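Local coordinates for protein beta-galactosidase (PDB 4CU9) that hydrolyses beta-galactosides as the full-length enzyme, the portion described here being a calcium-containing carbohydrate-binding module that probably recognises sugar chains, at residues A[66-71]-A[77-82]; A[82-87]-A[96-101]; A[130-135]-A[158-163]; A[137-142]-A[147-152]. All coordinates share one frame; numbering follows the deposited sequence.

Contact 1 (A[66-71]-A[77-82])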
loop_
_atom_site.group_PDB
_atom_site.type_symbol
_atom_site.label_atom_id
_atom_site.label_comp_id
_atom_site.label_asym_id
_atom_site.label_seq_id
_atom_site.Cartn_x
_atom_site.Cartn_y
_atom_site.Cartn_z
ATOM N N VAL A 66 4.131 1.860 -2.728
ATOM C CA VAL A 66 4.949 3.054 -2.966
ATOM C C VAL A 66 5.714 2.933 -4.264
ATOM O O VAL A 66 6.339 1.906 -4.557
ATOM C CB VAL A 66 5.932 3.342 -1.803
ATOM C CG1 VAL A 66 6.784 4.575 -2.070
ATOM C CG2 VAL A 66 5.216 3.451 -0.444
ATOM N N ILE A 67 5.606 3.975 -5.066
ATOM C CA ILE A 67 6.498 4.242 -6.193
ATOM C C ILE A 67 7.688 5.107 -5.730
ATOM O O ILE A 67 7.506 6.211 -5.224
ATOM C CB ILE A 67 5.768 5.028 -7.287
ATOM C CG1 ILE A 67 4.579 4.234 -7.808
ATOM C CG2 ILE A 67 6.718 5.343 -8.434
ATOM C CD1 ILE A 67 3.519 5.085 -8.484
ATOM N N PHE A 68 8.891 4.614 -5.960
ATOM C CA PHE A 68 10.110 5.293 -5.589
ATOM C C PHE A 68 10.435 6.403 -6.586
ATOM O O PHE A 68 10.513 6.159 -7.778
ATOM C CB PHE A 68 11.269 4.289 -5.493
ATOM C CG PHE A 68 10.982 3.143 -4.580
ATOM C CD1 PHE A 68 10.415 3.372 -3.335
ATOM C CD2 PHE A 68 11.241 1.835 -4.966
ATOM C CE1 PHE A 68 10.106 2.314 -2.493
ATOM C CE2 PHE A 68 10.958 0.781 -4.116
ATOM C CZ PHE A 68 10.370 1.023 -2.900
ATOM N N ARG A 69 10.592 7.613 -6.065
ATOM C CA ARG A 69 10.920 8.797 -6.866
ATOM C C ARG A 69 11.920 9.671 -6.135
ATOM O O ARG A 69 11.972 9.692 -4.914
ATOM C CB ARG A 69 9.680 9.624 -7.129
ATOM C CG ARG A 69 8.600 8.843 -7.858
ATOM C CD ARG A 69 7.266 9.536 -7.802
ATOM N NE ARG A 69 7.171 10.619 -8.763
ATOM C CZ ARG A 69 7.290 11.917 -8.481
ATOM N NH1 ARG A 69 7.565 12.340 -7.256
ATOM N NH2 ARG A 69 7.147 12.819 -9.446
ATOM N N GLU A 70 12.691 10.414 -6.901
ATOM C CA GLU A 70 13.602 11.394 -6.331
ATOM C C GLU A 70 13.651 12.547 -7.332
ATOM O O GLU A 70 13.767 12.299 -8.546
ATOM C CB GLU A 70 14.978 10.764 -6.140
ATOM C CG GLU A 70 15.994 11.630 -5.405
ATOM C CD GLU A 70 15.862 11.513 -3.914
ATOM O OE1 GLU A 70 14.850 12.022 -3.382
ATOM O OE2 GLU A 70 16.765 10.935 -3.279
ATOM N N ASN A 71 13.552 13.779 -6.820
ATOM C CA ASN A 71 13.621 14.986 -7.643
ATOM C C ASN A 71 12.675 14.829 -8.824
ATOM O O ASN A 71 13.027 15.157 -9.972
ATOM C CB ASN A 71 15.060 15.234 -8.144
ATOM C CG ASN A 71 16.108 15.213 -7.029
ATOM O OD1 ASN A 71 17.221 14.708 -7.205
ATOM N ND2 ASN A 71 15.752 15.723 -5.890
ATOM N N ARG A 77 15.185 1.392 -6.656
ATOM C CA ARG A 77 15.870 1.294 -5.391
ATOM C C ARG A 77 16.096 -0.181 -5.063
ATOM O O ARG A 77 15.351 -1.076 -5.527
ATOM C CB ARG A 77 15.042 1.944 -4.271
ATOM C CG ARG A 77 14.722 3.440 -4.444
ATOM C CD ARG A 77 15.571 4.379 -3.579
ATOM N NE ARG A 77 15.310 5.815 -3.846
ATOM C CZ ARG A 77 14.170 6.472 -3.575
ATOM N NH1 ARG A 77 13.135 5.871 -3.014
ATOM N NH2 ARG A 77 14.065 7.763 -3.858
ATOM N N THR A 78 17.077 -0.430 -4.200
ATOM C CA THR A 78 17.224 -1.753 -3.602
ATOM C C THR A 78 16.621 -1.741 -2.193
ATOM O O THR A 78 17.019 -0.955 -1.333
ATOM C CB THR A 78 18.693 -2.220 -3.545
ATOM O OG1 THR A 78 19.237 -2.283 -4.862
ATOM C CG2 THR A 78 18.811 -3.581 -2.920
ATOM N N VAL A 79 15.683 -2.643 -1.946
ATOM C CA VAL A 79 14.997 -2.712 -0.637
ATOM C C VAL A 79 15.023 -4.116 -0.043
ATOM O O VAL A 79 15.047 -5.091 -0.750
ATOM C CB VAL A 79 13.549 -2.172 -0.706
ATOM C CG1 VAL A 79 13.578 -0.682 -1.041
ATOM C CG2 VAL A 79 12.720 -2.899 -1.755
ATOM N N ALA A 80 15.066 -4.204 1.273
ATOM C CA ALA A 80 15.115 -5.492 1.967
ATOM C C ALA A 80 14.357 -5.453 3.292
ATOM O O ALA A 80 14.383 -6.414 4.073
ATOM C CB ALA A 80 16.574 -5.919 2.200
ATOM N N GLN A 81 13.753 -4.321 3.602
ATOM C CA GLN A 81 13.027 -4.184 4.857
ATOM C C GLN A 81 11.783 -3.333 4.593
ATOM O O GLN A 81 11.741 -2.543 3.637
ATOM C CB GLN A 81 13.903 -3.524 5.921
ATOM C CG GLN A 81 15.266 -4.211 6.146
ATOM C CD GLN A 81 16.065 -3.517 7.224
ATOM O OE1 GLN A 81 17.009 -2.767 6.949
ATOM N NE2 GLN A 81 15.683 -3.748 8.446
ATOM N N ALA A 82 10.788 -3.504 5.442
ATOM C CA ALA A 82 9.551 -2.743 5.337
ATOM C C ALA A 82 8.973 -2.541 6.706
ATOM O O ALA A 82 9.246 -3.295 7.643
ATOM C CB ALA A 82 8.548 -3.446 4.441
#
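Arg-77 reaches across to residues 68-70 and sets the edge of its guanidinium at Arg-69 O. NH2 gives a weak hydrogen bond to Arg-69 O at 3.0 Å, bent to 131° at the hydrogen, while NH1 is also hydrogen-bonded to Asn-17 OD1 near the N-terminus. The carboxylate of Glu-70 stays 4.2 Å from Arg-77 NH2 at OE2, so its attraction is long-range and no salt bridge closes.

Van der Waals packing gathers around Phe-68. Arg-77 CG lies 3.7 Å from Phe-68 CB; the bend beyond it (chi2 -103°) turns the rest of the chain so that NH1 returns to within 3.5 Å of that same CB. Ring and guanidinium planes stand 45° apart, not stacked. The apolar touch is at the far end of the ring, where Phe-68 CZ rests on Val-79 CG1 at 4.1 Å.

A classic beta bulge at Ala-80 and Gln-81 faces strand 173-182. Strands 61-70 and 73-86 make an antiparallel hairpin, flanked by strands 160-166 and 149-158, with Phe-181 of strand 173-182 against both Phe-68 and Val-79.

Contact 2 (A[82-87]-A[96-101])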
loop_
_atom_site.group_PDB
_atom_site.type_symbol
_atom_site.label_atom_id
_atom_site.label_comp_id
_atom_site.label_asym_id
_atom_site.label_seq_id
_atom_site.Cartn_x
_atom_site.Cartn_y
_atom_site.Cartn_z
ATOM N N ALA A 82 10.788 -3.504 5.442
ATOM C CA ALA A 82 9.551 -2.743 5.337
ATOM C C ALA A 82 8.973 -2.541 6.706
ATOM O O ALA A 82 9.246 -3.295 7.643
ATOM C CB ALA A 82 8.548 -3.446 4.441
ATOM N N LYS A 83 8.156 -1.506 6.815
ATOM C CA LYS A 83 7.381 -1.238 8.021
ATOM C C LYS A 83 5.933 -1.051 7.649
ATOM O O LYS A 83 5.616 -0.427 6.619
ATOM C CB LYS A 83 7.849 0.017 8.723
ATOM C CG LYS A 83 9.207 -0.190 9.362
ATOM C CD LYS A 83 9.797 1.118 9.808
ATOM C CE LYS A 83 11.212 0.937 10.313
ATOM N NZ LYS A 83 11.201 0.542 11.741
ATOM N N LEU A 84 5.077 -1.565 8.509
ATOM C CA LEU A 84 3.646 -1.527 8.322
ATOM C C LEU A 84 2.980 -1.046 9.591
ATOM O O LEU A 84 3.254 -1.611 10.667
ATOM C CB LEU A 84 3.168 -2.952 8.026
ATOM C CG LEU A 84 3.600 -3.585 6.715
ATOM C CD1 LEU A 84 3.254 -5.058 6.654
ATOM C CD2 LEU A 84 2.842 -2.890 5.626
ATOM N N HIS A 85 2.129 -0.024 9.508
ATOM C CA HIS A 85 1.346 0.429 10.672
ATOM C C HIS A 85 -0.134 0.389 10.305
ATOM O O HIS A 85 -0.599 1.228 9.511
ATOM C CB HIS A 85 1.730 1.859 11.028
ATOM C CG HIS A 85 1.304 2.305 12.393
ATOM N ND1 HIS A 85 0.436 1.596 13.191
ATOM C CD2 HIS A 85 1.657 3.400 13.111
ATOM C CE1 HIS A 85 0.273 2.230 14.345
ATOM N NE2 HIS A 85 1.014 3.323 14.325
ATOM N N PHE A 86 -0.865 -0.561 10.856
ATOM C CA PHE A 86 -2.276 -0.719 10.576
ATOM C C PHE A 86 -3.131 -0.003 11.593
ATOM O O PHE A 86 -2.703 0.232 12.738
ATOM C CB PHE A 86 -2.648 -2.204 10.528
ATOM C CG PHE A 86 -2.007 -2.933 9.388
ATOM C CD1 PHE A 86 -2.477 -2.757 8.102
ATOM C CD2 PHE A 86 -0.968 -3.817 9.592
ATOM C CE1 PHE A 86 -1.901 -3.404 7.040
ATOM C CE2 PHE A 86 -0.409 -4.488 8.551
ATOM C CZ PHE A 86 -0.888 -4.298 7.276
ATOM N N PHE A 87 -4.369 0.280 11.184
ATOM C CA PHE A 87 -5.336 0.954 12.023
ATOM C C PHE A 87 -6.583 0.103 12.042
ATOM O O PHE A 87 -6.798 -0.681 11.129
ATOM C CB PHE A 87 -5.683 2.310 11.428
ATOM C CG PHE A 87 -6.861 3.004 12.080
ATOM C CD1 PHE A 87 -6.685 3.755 13.221
ATOM C CD2 PHE A 87 -8.125 2.956 11.506
ATOM C CE1 PHE A 87 -7.749 4.420 13.810
ATOM C CE2 PHE A 87 -9.185 3.643 12.061
ATOM C CZ PHE A 87 -9.000 4.370 13.223
ATOM N N SER A 96 -6.447 -9.824 6.744
ATOM C CA SER A 96 -6.397 -11.247 7.107
ATOM C C SER A 96 -5.282 -11.924 6.377
ATOM O O SER A 96 -4.742 -12.908 6.835
ATOM C CB SER A 96 -7.738 -11.922 6.736
ATOM O OG SER A 96 -8.151 -11.563 5.418
ATOM N N LYS A 97 -4.917 -11.396 5.212
ATOM C CA LYS A 97 -3.855 -11.957 4.351
ATOM C C LYS A 97 -3.064 -10.796 3.771
ATOM O O LYS A 97 -3.649 -9.741 3.482
ATOM C CB LYS A 97 -4.471 -12.730 3.219
ATOM C CG LYS A 97 -3.493 -13.414 2.299
ATOM C CD LYS A 97 -4.150 -13.784 0.969
ATOM C CE LYS A 97 -3.108 -14.146 -0.074
ATOM N NZ LYS A 97 -2.138 -15.139 0.542
ATOM N N LEU A 98 -1.766 -10.999 3.592
ATOM C CA LEU A 98 -0.781 -9.932 3.302
ATOM C C LEU A 98 0.272 -10.575 2.394
ATOM O O LEU A 98 0.954 -11.524 2.819
ATOM C CB LEU A 98 -0.155 -9.476 4.667
ATOM C CG LEU A 98 0.854 -8.353 4.754
ATOM C CD1 LEU A 98 0.268 -7.002 4.352
ATOM C CD2 LEU A 98 1.457 -8.212 6.132
ATOM N N VAL A 99 0.380 -10.129 1.144
ATOM C CA VAL A 99 1.424 -10.607 0.217
ATOM C C VAL A 99 2.280 -9.418 -0.194
ATOM O O VAL A 99 1.732 -8.343 -0.613
ATOM C CB VAL A 99 0.829 -11.223 -1.066
ATOM C CG1 VAL A 99 1.921 -11.629 -2.032
ATOM C CG2 VAL A 99 -0.084 -12.390 -0.712
ATOM N N LEU A 100 3.590 -9.561 -0.060
ATOM C CA LEU A 100 4.524 -8.532 -0.541
ATOM C C LEU A 100 4.832 -8.778 -2.005
ATOM O O LEU A 100 5.216 -9.872 -2.393
ATOM C CB LEU A 100 5.834 -8.545 0.260
ATOM C CG LEU A 100 6.936 -7.545 -0.122
ATOM C CD1 LEU A 100 6.468 -6.107 0.066
ATOM C CD2 LEU A 100 8.173 -7.786 0.729
ATOM N N GLU A 101 4.788 -7.731 -2.810
ATOM C CA GLU A 101 5.120 -7.829 -4.207
ATOM C C GLU A 101 5.981 -6.699 -4.714
ATOM O O GLU A 101 5.880 -5.538 -4.291
ATOM C CB GLU A 101 3.850 -7.894 -5.067
ATOM C CG GLU A 101 2.981 -9.093 -4.762
ATOM C CD GLU A 101 1.674 -9.135 -5.533
ATOM O OE1 GLU A 101 1.075 -8.060 -5.762
ATOM O OE2 GLU A 101 1.260 -10.268 -5.906
#
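Leu-98, whose two methyl branches meet Leu-84 and Phe-86, is tied through its carbonyl: its O accepts a hydrogen bond from Tyr-137 OH. No polar bond links the two segments themselves, and their backbones stay apart, so the whole encounter is made by side-chain ends in the protein interior.

Leu-98 extends with CG anti to the backbone N (chi1 -177°), which carries its fork across the gap. One branch, CD2, meets Leu-84 CD1 at 3.7 Å, the two leucines reaching toward each other tip to tip. The other branch, CD1, comes to the rim of the Phe-86 ring near its plane, 4.1 Å from CZ, so that the phenyl offers its edge and not a face. One leucine thus splits its methyls between an aliphatic and an aromatic partner.

Facing strands that touch through apolar side chains without backbone bonds are what a beta-sandwich core is made of, in keeping with the galactose-binding family to which this module belongs. Strand 73-86 contributes Leu-84 and Phe-86 from one side, strand 97-103 contributes Leu-98 from the other. Trp-163 of strand 160-166 packs on both leucines, Met-176 of strand 173-182 lies against Leu-84 and Phe-86, and Ile-149 of strand 149-158 also reaches Phe-86.

Contact 3 (A[130-135]-A[158-163]). Unlike the reference sequence in segment 158-163: Ala-160 (reference Val). With EDO (1,2-ethanediol), chain D.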
loop_
_atom_site.group_PDB
_atom_site.type_symbol
_atom_site.label_atom_id
_atom_site.label_comp_id
_atom_site.label_asym_id
_atom_site.label_seq_id
_atom_site.Cartn_x
_atom_site.Cartn_y
_atom_site.Cartn_z
ATOM N N GLU A 130 -0.076 -9.733 -13.500
ATOM C CA GLU A 130 1.172 -10.389 -13.987
ATOM C C GLU A 130 2.379 -9.444 -13.901
ATOM O O GLU A 130 3.493 -9.856 -14.063
ATOM C CB GLU A 130 1.020 -10.862 -15.431
ATOM C CG GLU A 130 0.076 -12.054 -15.568
ATOM C CD GLU A 130 0.556 -13.281 -14.803
ATOM O OE1 GLU A 130 1.715 -13.692 -15.023
ATOM O OE2 GLU A 130 -0.218 -13.811 -13.970
ATOM N N ASN A 131 2.138 -8.172 -13.618
ATOM C CA ASN A 131 3.224 -7.186 -13.466
ATOM C C ASN A 131 3.746 -7.065 -12.036
ATOM O O ASN A 131 4.530 -6.147 -11.733
ATOM C CB ASN A 131 2.740 -5.834 -13.961
ATOM C CG ASN A 131 2.587 -5.785 -15.476
ATOM O OD1 ASN A 131 3.210 -6.565 -16.180
ATOM N ND2 ASN A 131 1.740 -4.867 -15.979
ATOM N N TRP A 132 3.368 -8.021 -11.183
ATOM C CA TRP A 132 3.746 -7.995 -9.773
ATOM C C TRP A 132 4.245 -9.412 -9.425
ATOM O O TRP A 132 3.572 -10.405 -9.741
ATOM C CB TRP A 132 2.573 -7.607 -8.895
ATOM C CG TRP A 132 2.096 -6.186 -9.151
ATOM C CD1 TRP A 132 1.068 -5.816 -9.932
ATOM C CD2 TRP A 132 2.647 -4.990 -8.623
ATOM N NE1 TRP A 132 0.907 -4.444 -9.932
ATOM C CE2 TRP A 132 1.893 -3.905 -9.152
ATOM C CE3 TRP A 132 3.708 -4.711 -7.758
ATOM C CZ2 TRP A 132 2.163 -2.604 -8.817
ATOM C CZ3 TRP A 132 3.975 -3.424 -7.448
ATOM C CH2 TRP A 132 3.224 -2.380 -7.965
ATOM N N GLU A 133 5.384 -9.458 -8.759
ATOM C CA GLU A 133 6.012 -10.722 -8.319
ATOM C C GLU A 133 6.074 -10.777 -6.789
ATOM O O GLU A 133 6.601 -9.859 -6.140
ATOM C CB GLU A 133 7.410 -10.816 -8.942
ATOM C CG GLU A 133 8.252 -12.012 -8.510
ATOM C CD GLU A 133 7.949 -13.285 -9.245
ATOM O OE1 GLU A 133 6.879 -13.383 -9.903
ATOM O OE2 GLU A 133 8.802 -14.209 -9.163
ATOM N N ALA A 134 5.576 -11.887 -6.231
ATOM C CA ALA A 134 5.585 -12.122 -4.796
ATOM C C ALA A 134 6.997 -12.196 -4.217
ATOM O O ALA A 134 7.928 -12.768 -4.832
ATOM C CB ALA A 134 4.817 -13.400 -4.435
ATOM N N VAL A 135 7.139 -11.634 -3.027
ATOM C CA VAL A 135 8.427 -11.603 -2.325
ATOM C C VAL A 135 8.216 -12.280 -0.959
ATOM O O VAL A 135 7.410 -11.811 -0.157
ATOM C CB VAL A 135 8.960 -10.158 -2.216
ATOM C CG1 VAL A 135 10.198 -10.065 -1.334
ATOM C CG2 VAL A 135 9.257 -9.577 -3.600
ATOM N N ALA A 158 13.649 -2.622 -7.339
ATOM C CA ALA A 158 12.328 -2.289 -7.812
ATOM C C ALA A 158 12.101 -0.777 -7.886
ATOM O O ALA A 158 12.710 0.019 -7.148
ATOM C CB ALA A 158 11.276 -2.913 -6.905
ATOM N N LYS A 159 11.220 -0.417 -8.788
ATOM C CA LYS A 159 10.749 0.960 -8.937
ATOM C C LYS A 159 9.469 1.191 -8.143
ATOM O O LYS A 159 9.052 2.344 -7.931
ATOM C CB LYS A 159 10.514 1.231 -10.408
ATOM C CG LYS A 159 11.827 1.334 -11.165
ATOM C CD LYS A 159 11.709 1.512 -12.662
ATOM C CE LYS A 159 13.137 1.433 -13.239
ATOM N NZ LYS A 159 13.304 1.746 -14.685
ATOM N N ALA A 160 8.840 0.100 -7.722
ATOM C CA ALA A 160 7.597 0.162 -6.934
ATOM C C ALA A 160 7.450 -1.139 -6.172
ATOM O O ALA A 160 7.800 -2.205 -6.696
ATOM C CB ALA A 160 6.378 0.361 -7.821
ATOM N N MET A 161 6.951 -1.036 -4.944
ATOM C CA MET A 161 6.649 -2.203 -4.095
ATOM C C MET A 161 5.220 -2.021 -3.632
ATOM O O MET A 161 4.735 -0.897 -3.576
ATOM C CB MET A 161 7.577 -2.260 -2.883
ATOM C CG MET A 161 9.035 -2.445 -3.262
ATOM S SD MET A 161 9.527 -4.070 -3.853
ATOM C CE MET A 161 9.149 -5.105 -2.467
ATOM N N ARG A 162 4.535 -3.125 -3.377
ATOM C CA ARG A 162 3.213 -3.071 -2.803
ATOM C C ARG A 162 2.942 -4.248 -1.880
ATOM O O ARG A 162 3.627 -5.283 -1.897
ATOM C CB ARG A 162 2.119 -2.992 -3.893
ATOM C CG ARG A 162 1.810 -4.298 -4.575
ATOM C CD ARG A 162 0.789 -4.140 -5.653
ATOM N NE ARG A 162 0.356 -5.430 -6.129
ATOM C CZ ARG A 162 -0.643 -5.623 -6.973
ATOM N NH1 ARG A 162 -1.323 -4.574 -7.460
ATOM N NH2 ARG A 162 -0.943 -6.861 -7.344
ATOM N N TRP A 163 1.879 -4.074 -1.110
ATOM C CA TRP A 163 1.299 -5.149 -0.332
ATOM C C TRP A 163 -0.072 -5.416 -0.925
ATOM O O TRP A 163 -0.937 -4.481 -1.037
ATOM C CB TRP A 163 1.174 -4.768 1.147
ATOM C CG TRP A 163 2.465 -4.657 1.850
ATOM C CD1 TRP A 163 3.201 -3.556 2.007
ATOM C CD2 TRP A 163 3.210 -5.729 2.423
ATOM N NE1 TRP A 163 4.354 -3.842 2.684
ATOM C CE2 TRP A 163 4.389 -5.184 2.944
ATOM C CE3 TRP A 163 2.993 -7.092 2.549
ATOM C CZ2 TRP A 163 5.330 -5.952 3.629
ATOM C CZ3 TRP A 163 3.957 -7.867 3.238
ATOM C CH2 TRP A 163 5.092 -7.270 3.767
HETATM C C1 EDO D . -4.588 -5.235 -9.245
HETATM O O1 EDO D . -4.201 -4.416 -8.121
HETATM C C2 EDO D . -3.452 -6.025 -9.908
HETATM O O2 EDO D . -3.125 -7.165 -9.117
#
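Arg-162 runs across one face of the Trp-132 indole along almost its whole length. It leaves the backbone with CG between N and the carbonyl carbon (chi1 78°), after which the chain is extended. CB skirts the rim of the ring system, 4.0 Å from Trp-132 CZ3, and CG approaches the same atom at 3.7 Å. CD then lies squarely over the six-membered ring, 3.4 Å from its centroid, in a CH-pi contact.

NE, above Trp-132 CD2, is paired in a salt bridge with Glu-101, whose strand 97-103 lies between strands 132-139 and 160-166 and pairs with each. The stack therefore spans a neighbouring strand of the galactose-binding-type beta fold, linking two strands whose short segments run 65° apart.

The guanidinium, of which NE is part, lies flat on the indole, its plane 2° from that of the ring, with CZ 3.4 Å from the centroid of the five-membered ring: a cation-pi stack. NH1 passes 3.3 Å from Trp-132 NE1, but both are donors; the indole N-H goes to Phe-126 O instead. At the outer edge, NH1 donates to O1 of an ethanediol, probably from the crystallisation liquor, and NH2 makes a nearly straight bond to O2 at 2.8 Å. On the benzo side of the indole, Trp-132 CH2 also touches CB of Ala-160, a residue that is valine in the reference sequence, at 4.2 Å.

Contact 4 (A[137-142]-A[147-152])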
loop_
_atom_site.group_PDB
_atom_site.type_symbol
_atom_site.label_atom_id
_atom_site.label_comp_id
_atom_site.label_asym_id
_atom_site.label_seq_id
_atom_site.Cartn_x
_atom_site.Cartn_y
_atom_site.Cartn_z
ATOM N N TYR A 137 8.692 -13.058 2.879
ATOM C CA TYR A 137 9.109 -12.104 3.902
ATOM C C TYR A 137 8.945 -12.723 5.303
ATOM O O TYR A 137 8.258 -13.763 5.468
ATOM C CB TYR A 137 8.292 -10.774 3.734
ATOM C CG TYR A 137 6.837 -10.901 4.083
ATOM C CD1 TYR A 137 6.404 -10.735 5.375
ATOM C CD2 TYR A 137 5.897 -11.247 3.127
ATOM C CE1 TYR A 137 5.074 -10.874 5.714
ATOM C CE2 TYR A 137 4.566 -11.406 3.448
ATOM C CZ TYR A 137 4.162 -11.220 4.744
ATOM O OH TYR A 137 2.841 -11.370 5.063
ATOM N N ARG A 138 9.583 -12.101 6.287
ATOM C CA ARG A 138 9.342 -12.406 7.695
ATOM C C ARG A 138 8.896 -11.144 8.425
ATOM O O ARG A 138 9.506 -10.108 8.243
ATOM C CB ARG A 138 10.619 -12.941 8.327
ATOM C CG ARG A 138 11.146 -14.219 7.689
ATOM C CD ARG A 138 10.198 -15.406 7.905
ATOM N NE ARG A 138 10.768 -16.630 7.340
ATOM C CZ ARG A 138 10.095 -17.749 7.075
ATOM N NH1 ARG A 138 8.793 -17.845 7.331
ATOM N NH2 ARG A 138 10.745 -18.795 6.561
ATOM N N ALA A 139 7.833 -11.228 9.226
ATOM C CA ALA A 139 7.387 -10.099 10.063
ATOM C C ALA A 139 7.769 -10.389 11.543
ATOM O O ALA A 139 7.807 -11.563 11.967
ATOM C CB ALA A 139 5.902 -9.873 9.924
ATOM N N ASP A 140 8.059 -9.335 12.291
ATOM C CA ASP A 140 8.490 -9.453 13.696
ATOM C C ASP A 140 7.336 -9.677 14.684
ATOM O O ASP A 140 7.564 -10.074 15.825
ATOM C CB ASP A 140 9.359 -8.248 14.132
ATOM C CG ASP A 140 8.588 -6.916 14.226
ATOM O OD1 ASP A 140 7.449 -6.803 13.734
ATOM O OD2 ASP A 140 9.147 -5.942 14.787
ATOM N N LYS A 141 6.102 -9.406 14.263
ATOM C CA LYS A 141 4.972 -9.640 15.126
ATOM C C LYS A 141 3.713 -9.940 14.330
ATOM O O LYS A 141 3.742 -9.951 13.093
ATOM C CB LYS A 141 4.794 -8.478 16.076
ATOM C CG LYS A 141 4.513 -7.150 15.425
ATOM C CD LYS A 141 4.590 -6.039 16.459
ATOM C CE LYS A 141 6.012 -5.679 16.777
ATOM N NZ LYS A 141 6.077 -4.387 17.515
ATOM N N ASP A 142 2.634 -10.210 15.050
ATOM C CA ASP A 142 1.363 -10.566 14.422
ATOM C C ASP A 142 0.846 -9.410 13.572
ATOM O O ASP A 142 1.061 -8.265 13.891
ATOM C CB ASP A 142 0.294 -10.865 15.475
ATOM C CG ASP A 142 0.519 -12.192 16.174
ATOM O OD1 ASP A 142 1.359 -12.986 15.713
ATOM O OD2 ASP A 142 -0.155 -12.419 17.200
ATOM N N ASP A 147 0.808 -1.582 17.054
ATOM C CA ASP A 147 2.228 -1.281 16.951
ATOM C C ASP A 147 2.638 -1.371 15.498
ATOM O O ASP A 147 2.035 -2.106 14.721
ATOM C CB ASP A 147 3.054 -2.300 17.739
ATOM C CG ASP A 147 3.131 -1.974 19.189
ATOM O OD1 ASP A 147 3.776 -0.964 19.524
ATOM O OD2 ASP A 147 2.558 -2.730 19.989
ATOM N N GLU A 148 3.689 -0.645 15.161
ATOM C CA GLU A 148 4.374 -0.819 13.889
ATOM C C GLU A 148 4.971 -2.226 13.770
ATOM O O GLU A 148 5.522 -2.773 14.736
ATOM C CB GLU A 148 5.437 0.283 13.753
ATOM C CG GLU A 148 6.637 -0.014 12.903
ATOM C CD GLU A 148 7.561 1.182 12.820
ATOM O OE1 GLU A 148 7.103 2.192 12.251
ATOM O OE2 GLU A 148 8.715 1.095 13.320
ATOM N N ILE A 149 4.814 -2.819 12.589
ATOM C CA ILE A 149 5.296 -4.150 12.277
ATOM C C ILE A 149 6.524 -4.008 11.394
ATOM O O ILE A 149 6.517 -3.228 10.439
ATOM C CB ILE A 149 4.240 -4.984 11.521
ATOM C CG1 ILE A 149 2.996 -5.214 12.390
ATOM C CG2 ILE A 149 4.831 -6.312 11.085
ATOM C CD1 ILE A 149 1.741 -5.468 11.581
ATOM N N ASN A 150 7.581 -4.761 11.707
ATOM C CA ASN A 150 8.799 -4.698 10.940
ATOM C C ASN A 150 8.923 -5.995 10.150
ATOM O O ASN A 150 8.634 -7.070 10.671
ATOM C CB ASN A 150 10.036 -4.450 11.818
ATOM C CG ASN A 150 9.971 -3.136 12.583
ATOM O OD1 ASN A 150 10.298 -2.071 12.053
ATOM N ND2 ASN A 150 9.548 -3.206 13.846
ATOM N N VAL A 151 9.337 -5.860 8.897
ATOM C CA VAL A 151 9.409 -6.953 7.942
ATOM C C VAL A 151 10.771 -6.985 7.278
ATOM O O VAL A 151 11.320 -5.948 6.957
ATOM C CB VAL A 151 8.329 -6.755 6.845
ATOM C CG1 VAL A 151 8.568 -7.632 5.617
ATOM C CG2 VAL A 151 6.914 -6.917 7.374
ATOM N N THR A 152 11.320 -8.195 7.081
ATOM C CA THR A 152 12.526 -8.379 6.301
ATOM C C THR A 152 12.280 -9.315 5.136
ATOM O O THR A 152 11.397 -10.185 5.145
ATOM C CB THR A 152 13.674 -8.975 7.150
ATOM O OG1 THR A 152 13.193 -10.149 7.807
ATOM C CG2 THR A 152 14.107 -8.033 8.182
#
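Arg-138 and Thr-152 form an antiparallel hydrogen-bonded pair in the tight half of this contact, with N-to-O distances of 2.9 Å both from Arg-138 N to Thr-152 O and from Thr-152 N to Arg-138 O. Next to them, Ala-139 and Val-151 are a non-hydrogen-bonded pair; Ala-139 CB also meets Ile-149 CG2 at 3.9 Å, and Tyr-137 CB packs on Val-151 CG1.

The ladder then passes to a side chain. Asp-140 N still bonds Asn-150 O at 2.8 Å, but Asp-140 CG sits between its backbone N and carbonyl carbon (chi1 69°), turning the carboxylate to Asn-150. Asn-150 N meets OD1 from above the carboxylate plane; Asn-150 ND2 donates to Asp-140 OD2 at 2.9 Å, also tilted out of it, while Asn-150 OD1 receives Lys-83 NZ of strand 73-86.

Toward solvent the hold slackens: Lys-141 NZ bonds Glu-148 O weakly at 3.3 Å, and Asp-147 OD1 lies beyond salt-bridge range of Lys-141 NZ.

This is a beta hairpin, strands 132-139 and 149-158, whose regular pairing gives way to aspartate-asparagine bonding before the connecting loop.

All four contacts belong to one galactose-binding-type domain and one branched, largely antiparallel sheet system. Contacts 1, 2 and 3 follow in series along the chain, while contact 4 lies between the two segments of contact 3. Strand 73-86 serves contacts 1 and 2, which share Ala-82 with centres about 16 Å apart; strand 132-139 serves contacts 3 and 4, about 18 Å apart. Contacts 2 and 4 are closest, about 8 Å between centres, joined by backbone pairing of strands 73-86 and 149-158. Contacts 1 and 4 are hairpins, whereas 2 and 3 bridge strands that are not paired with each other, so hairpin pairing and side-chain contacts between unpaired strands both occur within the one module.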